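Local coordinates for tailspike protein (Siphovirus 9NA, PDB 3RIQ) that probably recognises and cleaves the lipopolysaccharide O-antigen of Salmonella as an endorhamnosidase, serving as the phage's trimeric receptor-binding tailspike, at residues L506-F520 with I529-L543. Sequence-based numbering, arbitrary orientation.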
loop_
_atom_site.group_PDB
_atom_site.type_symbol
_atom_site.label_atom_id
_atom_site.label_comp_id
_atom_site.label_asym_id
_atom_site.label_seq_id
_atom_site.Cartn_x
_atom_site.Cartn_y
_atom_site.Cartn_z
ATOM N N LEU A 506 -44.799 1.079 40.661
ATOM C CA LEU A 506 -43.696 1.901 40.225
ATOM C C LEU A 506 -43.382 2.945 41.292
ATOM O O LEU A 506 -44.285 3.662 41.730
ATOM C CB LEU A 506 -44.124 2.638 38.955
ATOM C CG LEU A 506 -43.679 2.157 37.596
ATOM C CD1 LEU A 506 -44.048 3.249 36.589
ATOM C CD2 LEU A 506 -42.145 1.851 37.560
ATOM N N PRO A 507 -42.110 3.037 41.733
ATOM C CA PRO A 507 -41.761 4.117 42.666
ATOM C C PRO A 507 -41.554 5.445 41.924
ATOM O O PRO A 507 -41.285 5.452 40.696
ATOM C CB PRO A 507 -40.475 3.610 43.317
ATOM C CG PRO A 507 -39.816 2.778 42.224
ATOM C CD PRO A 507 -40.956 2.170 41.414
ATOM N N GLU A 508 -41.665 6.545 42.662
ATOM C CA GLU A 508 -41.457 7.881 42.099
ATOM C C GLU A 508 -40.073 8.030 41.437
ATOM O O GLU A 508 -39.941 8.725 40.427
ATOM C CB GLU A 508 -41.682 8.947 43.170
ATOM C CG GLU A 508 -43.147 8.948 43.673
ATOM C CD GLU A 508 -43.468 9.984 44.747
ATOM O OE1 GLU A 508 -42.553 10.674 45.265
ATOM O OE2 GLU A 508 -44.674 10.105 45.072
ATOM N N SER A 509 -39.053 7.376 42.003
ATOM C CA SER A 509 -37.693 7.408 41.448
ATOM C C SER A 509 -37.597 6.781 40.038
ATOM O O SER A 509 -36.616 7.026 39.340
ATOM C CB SER A 509 -36.745 6.657 42.375
ATOM O OG SER A 509 -37.256 5.338 42.570
ATOM N N ALA A 510 -38.598 5.981 39.633
ATOM C CA ALA A 510 -38.575 5.296 38.329
ATOM C C ALA A 510 -39.056 6.154 37.154
ATOM O O ALA A 510 -39.121 5.677 36.019
ATOM C CB ALA A 510 -39.293 3.951 38.370
ATOM N N LEU A 511 -39.348 7.427 37.422
ATOM C CA LEU A 511 -39.584 8.430 36.360
ATOM C C LEU A 511 -38.586 9.565 36.555
ATOM O O LEU A 511 -38.677 10.341 37.533
ATOM C CB LEU A 511 -41.030 8.977 36.383
ATOM C CG LEU A 511 -42.130 7.961 36.056
ATOM C CD1 LEU A 511 -43.554 8.485 36.327
ATOM C CD2 LEU A 511 -42.002 7.492 34.592
ATOM N N GLU A 512 -37.635 9.679 35.631
ATOM C CA GLU A 512 -36.544 10.644 35.842
ATOM C C GLU A 512 -36.992 12.075 35.646
ATOM O O GLU A 512 -36.683 12.950 36.457
ATOM C CB GLU A 512 -35.361 10.327 34.925
ATOM C CG GLU A 512 -34.218 11.324 35.050
ATOM C CD GLU A 512 -32.928 10.876 34.388
ATOM O OE1 GLU A 512 -31.902 11.529 34.675
ATOM O OE2 GLU A 512 -32.930 9.910 33.579
ATOM N N PHE A 513 -37.726 12.318 34.563
ATOM C CA PHE A 513 -37.954 13.688 34.142
ATOM C C PHE A 513 -39.354 14.181 34.434
ATOM O O PHE A 513 -40.354 13.429 34.280
ATOM C CB PHE A 513 -37.631 13.876 32.645
ATOM C CG PHE A 513 -36.170 13.648 32.313
ATOM C CD1 PHE A 513 -35.760 12.538 31.565
ATOM C CD2 PHE A 513 -35.202 14.517 32.807
ATOM C CE1 PHE A 513 -34.404 12.302 31.297
ATOM C CE2 PHE A 513 -33.837 14.303 32.530
ATOM C CZ PHE A 513 -33.447 13.187 31.782
ATOM N N ASN A 514 -39.432 15.466 34.795
ATOM C CA ASN A 514 -40.739 16.146 34.900
ATOM C C ASN A 514 -41.554 15.957 33.612
ATOM O O ASN A 514 -40.978 15.879 32.504
ATOM C CB ASN A 514 -40.545 17.642 35.165
ATOM C CG ASN A 514 -39.906 17.916 36.506
ATOM O OD1 ASN A 514 -39.781 17.017 37.327
ATOM N ND2 ASN A 514 -39.486 19.161 36.725
ATOM N N SER A 515 -42.885 15.890 33.746
ATOM C CA SER A 515 -43.802 15.755 32.618
ATOM C C SER A 515 -43.599 14.435 31.882
ATOM O O SER A 515 -43.367 14.386 30.655
ATOM C CB SER A 515 -43.726 16.972 31.696
ATOM O OG SER A 515 -44.926 17.112 30.952
ATOM N N SER A 516 -43.688 13.358 32.646
ATOM C CA SER A 516 -43.576 12.001 32.083
ATOM C C SER A 516 -44.460 11.023 32.860
ATOM O O SER A 516 -44.852 11.310 33.977
ATOM C CB SER A 516 -42.121 11.516 31.997
ATOM O OG SER A 516 -41.534 11.286 33.264
ATOM N N ILE A 517 -44.807 9.895 32.239
ATOM C CA ILE A 517 -45.665 8.860 32.861
ATOM C C ILE A 517 -45.089 7.466 32.686
ATOM O O ILE A 517 -44.263 7.221 31.790
ATOM C CB ILE A 517 -47.131 8.907 32.298
ATOM C CG1 ILE A 517 -47.152 8.550 30.791
ATOM C CG2 ILE A 517 -47.747 10.316 32.554
ATOM C CD1 ILE A 517 -48.560 8.346 30.232
ATOM N N GLY A 518 -45.528 6.541 33.539
ATOM C CA GLY A 518 -45.195 5.121 33.369
ATOM C C GLY A 518 -46.397 4.316 33.799
ATOM O O GLY A 518 -47.060 4.668 34.783
ATOM N N PHE A 519 -46.710 3.265 33.040
ATOM C CA PHE A 519 -47.790 2.367 33.414
ATOM C C PHE A 519 -47.285 1.250 34.335
ATOM O O PHE A 519 -46.130 0.828 34.264
ATOM C CB PHE A 519 -48.424 1.722 32.182
ATOM C CG PHE A 519 -49.227 2.684 31.314
ATOM C CD1 PHE A 519 -48.616 3.535 30.386
ATOM C CD2 PHE A 519 -50.622 2.703 31.417
ATOM C CE1 PHE A 519 -49.413 4.393 29.579
ATOM C CE2 PHE A 519 -51.399 3.539 30.612
ATOM C CZ PHE A 519 -50.790 4.393 29.710
ATOM N N PHE A 520 -48.168 0.773 35.202
ATOM C CA PHE A 520 -47.833 -0.365 36.042
ATOM C C PHE A 520 -49.081 -1.102 36.483
ATOM O O PHE A 520 -50.196 -0.557 36.444
ATOM C CB PHE A 520 -47.014 0.078 37.274
ATOM C CG PHE A 520 -47.800 0.904 38.264
ATOM C CD1 PHE A 520 -47.922 2.294 38.107
ATOM C CD2 PHE A 520 -48.405 0.285 39.369
ATOM C CE1 PHE A 520 -48.649 3.040 39.061
ATOM C CE2 PHE A 520 -49.128 1.014 40.299
ATOM C CZ PHE A 520 -49.237 2.383 40.172
ATOM N N ILE A 529 -51.471 4.474 36.060
ATOM C CA ILE A 529 -50.467 5.363 35.492
ATOM C C ILE A 529 -49.865 6.152 36.631
ATOM O O ILE A 529 -50.604 6.824 37.344
ATOM C CB ILE A 529 -51.098 6.359 34.484
ATOM C CG1 ILE A 529 -51.779 5.601 33.324
ATOM C CG2 ILE A 529 -50.044 7.396 33.995
ATOM C CD1 ILE A 529 -52.638 6.507 32.424
ATOM N N LEU A 530 -48.543 6.075 36.806
ATOM C CA LEU A 530 -47.849 7.040 37.664
ATOM C C LEU A 530 -47.493 8.246 36.798
ATOM O O LEU A 530 -46.860 8.093 35.739
ATOM C CB LEU A 530 -46.585 6.415 38.252
ATOM C CG LEU A 530 -45.777 7.332 39.167
ATOM C CD1 LEU A 530 -46.542 7.699 40.468
ATOM C CD2 LEU A 530 -44.459 6.672 39.514
ATOM N N ALA A 531 -47.891 9.444 37.223
ATOM C CA ALA A 531 -47.618 10.660 36.436
ATOM C C ALA A 531 -46.732 11.588 37.218
ATOM O O ALA A 531 -47.101 11.989 38.330
ATOM C CB ALA A 531 -48.897 11.363 36.118
ATOM N N LYS A 532 -45.595 11.958 36.619
ATOM C CA LYS A 532 -44.725 12.982 37.177
ATOM C C LYS A 532 -45.061 14.297 36.470
ATOM O O LYS A 532 -44.769 14.474 35.296
ATOM C CB LYS A 532 -43.255 12.587 36.977
ATOM C CG LYS A 532 -42.274 13.506 37.757
ATOM C CD LYS A 532 -40.834 13.003 37.698
ATOM C CE LYS A 532 -39.915 13.848 38.610
ATOM N NZ LYS A 532 -38.538 13.265 38.775
ATOM N N LYS A 533 -45.731 15.198 37.185
ATOM C CA LYS A 533 -46.234 16.444 36.612
ATOM C C LYS A 533 -45.110 17.404 36.189
ATOM O O LYS A 533 -43.950 17.181 36.510
ATOM C CB LYS A 533 -47.179 17.117 37.625
ATOM C CG LYS A 533 -48.506 16.365 37.813
ATOM C CD LYS A 533 -49.392 17.068 38.877
ATOM C CE LYS A 533 -49.143 16.512 40.277
ATOM N NZ LYS A 533 -49.730 17.340 41.436
ATOM N N PRO A 534 -45.455 18.486 35.465
ATOM C CA PRO A 534 -44.437 19.456 35.060
ATOM C C PRO A 534 -43.666 20.098 36.229
ATOM O O PRO A 534 -42.504 20.509 36.045
ATOM C CB PRO A 534 -45.241 20.488 34.270
ATOM C CG PRO A 534 -46.358 19.663 33.648
ATOM C CD PRO A 534 -46.741 18.715 34.776
ATOM N N ASP A 535 -44.289 20.148 37.411
ATOM C CA ASP A 535 -43.626 20.726 38.583
ATOM C C ASP A 535 -42.849 19.687 39.402
ATOM O O ASP A 535 -42.262 20.037 40.431
ATOM C CB ASP A 535 -44.618 21.526 39.455
ATOM C CG ASP A 535 -45.646 20.648 40.149
ATOM O OD1 ASP A 535 -45.607 19.417 39.975
ATOM O OD2 ASP A 535 -46.526 21.192 40.863
ATOM N N GLY A 536 -42.810 18.431 38.941
ATOM C CA GLY A 536 -42.039 17.379 39.635
ATOM C C GLY A 536 -42.808 16.592 40.692
ATOM O O GLY A 536 -42.309 15.577 41.194
ATOM N N THR A 537 -44.021 17.033 41.024
ATOM C CA THR A 537 -44.874 16.275 41.949
ATOM C C THR A 537 -45.597 15.141 41.210
ATOM O O THR A 537 -45.622 15.111 39.976
ATOM C CB THR A 537 -45.903 17.164 42.664
ATOM O OG1 THR A 537 -46.791 17.754 41.704
ATOM C CG2 THR A 537 -45.181 18.269 43.438
ATOM N N PHE A 538 -46.207 14.242 41.971
ATOM C CA PHE A 538 -46.758 13.010 41.429
ATOM C C PHE A 538 -48.241 12.811 41.733
ATOM O O PHE A 538 -48.728 13.193 42.822
ATOM C CB PHE A 538 -46.006 11.817 42.025
ATOM C CG PHE A 538 -44.562 11.710 41.591
ATOM C CD1 PHE A 538 -43.562 12.373 42.297
ATOM C CD2 PHE A 538 -44.197 10.895 40.504
ATOM C CE1 PHE A 538 -42.221 12.283 41.912
ATOM C CE2 PHE A 538 -42.840 10.774 40.117
ATOM C CZ PHE A 538 -41.855 11.487 40.822
ATOM N N VAL A 539 -48.935 12.173 40.782
ATOM C CA VAL A 539 -50.294 11.665 40.988
ATOM C C VAL A 539 -50.406 10.311 40.292
ATOM O O VAL A 539 -49.654 10.001 39.349
ATOM C CB VAL A 539 -51.407 12.629 40.455
ATOM C CG1 VAL A 539 -51.593 13.843 41.417
ATOM C CG2 VAL A 539 -51.128 13.093 39.010
ATOM N N THR A 540 -51.324 9.494 40.788
ATOM C CA THR A 540 -51.556 8.193 40.189
ATOM C C THR A 540 -52.987 8.123 39.679
ATOM O O THR A 540 -53.943 8.418 40.430
ATOM C CB THR A 540 -51.295 7.081 41.220
ATOM O OG1 THR A 540 -49.914 7.118 41.610
ATOM C CG2 THR A 540 -51.635 5.692 40.629
ATOM N N TYR A 541 -53.143 7.716 38.426
ATOM C CA TYR A 541 -54.460 7.469 37.831
ATOM C C TYR A 541 -54.756 5.989 37.808
ATOM O O TYR A 541 -53.888 5.193 37.480
ATOM C CB TYR A 541 -54.475 8.014 36.405
ATOM C CG TYR A 541 -54.460 9.514 36.352
ATOM C CD1 TYR A 541 -53.249 10.215 36.285
ATOM C CD2 TYR A 541 -55.662 10.248 36.334
ATOM C CE1 TYR A 541 -53.225 11.600 36.271
ATOM C CE2 TYR A 541 -55.650 11.635 36.290
ATOM C CZ TYR A 541 -54.425 12.303 36.257
ATOM O OH TYR A 541 -54.388 13.674 36.200
ATOM N N SER A 542 -55.975 5.622 38.197
ATOM C CA SER A 542 -56.432 4.250 38.048
ATOM C C SER A 542 -57.353 4.212 36.837
ATOM O O SER A 542 -58.116 5.150 36.595
ATOM C CB SER A 542 -57.156 3.787 39.324
ATOM O OG SER A 542 -56.211 3.601 40.401
ATOM N N LEU A 543 -57.245 3.175 36.021
ATOM C CA LEU A 543 -58.090 3.124 34.831
ATOM C C LEU A 543 -59.340 2.330 35.124
ATOM O O LEU A 543 -59.368 1.552 36.097
ATOM C CB LEU A 543 -57.332 2.558 33.638
ATOM C CG LEU A 543 -56.167 3.487 33.278
ATOM C CD1 LEU A 543 -55.272 2.903 32.213
ATOM C CD2 LEU A 543 -56.687 4.870 32.864
ATOM O OXT LEU A 543 -60.325 2.488 34.390
HETATM O O HOH W 1 -38.294 10.950 40.333
#
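Glu508 lays its aliphatic chain and carboxylate over one face of the Phe538 ring. CG stands 3.6 Å from the ring centroid, almost on the normal, a CH-pi contact, and the carboxylate continues the stack with its plane only 7° from that of the ring. With CG anti to the carbonyl carbon (chi1 -64°) and the chain extended beyond it, the glutamate lies flat.

Lys532 runs fully extended along the inside of the loop 511-514, its CD 3.5 Å from Phe513 O. Its NZ donates to Leu511 O at 3.2 Å and to Glu512 O at 3.0 Å, the latter from above the carbonyl plane. A water accepts from NZ and donates to Leu511 O and Glu508 O, tying the ammonium to the 3-10 turn. Leu530, on the same face of the sheet, overlaps Leu511, the two side chains pointing in opposite directions, with CD2 3.8 Å from Leu511 CD1. Its ladder partner is Gly518, where a side chain would run into Leu506 CD1.

The strands 516-520 and 529-532 are antiparallel, and Ser515 and Ser516 together face Lys532 in a G1 bulge. On the other face Ile529 CG1 meets Phe519 CE2 at 3.4 Å, while its CG2 packs on Ile517. Here Phe519 packs on Ile517 of the third subunit; the edge of strand 516-520 continues as an antiparallel ladder into the second, where Ser515 OG bonds Val501 O.

The face of Ile517, Phe519 and Ile529 is thus apolar, whereas the loop over the other is held in part by Ser516 OG, donating to Phe513 O at 2.6 Å, and by a lysine whose charge main-chain carbonyl dipoles probably stabilise.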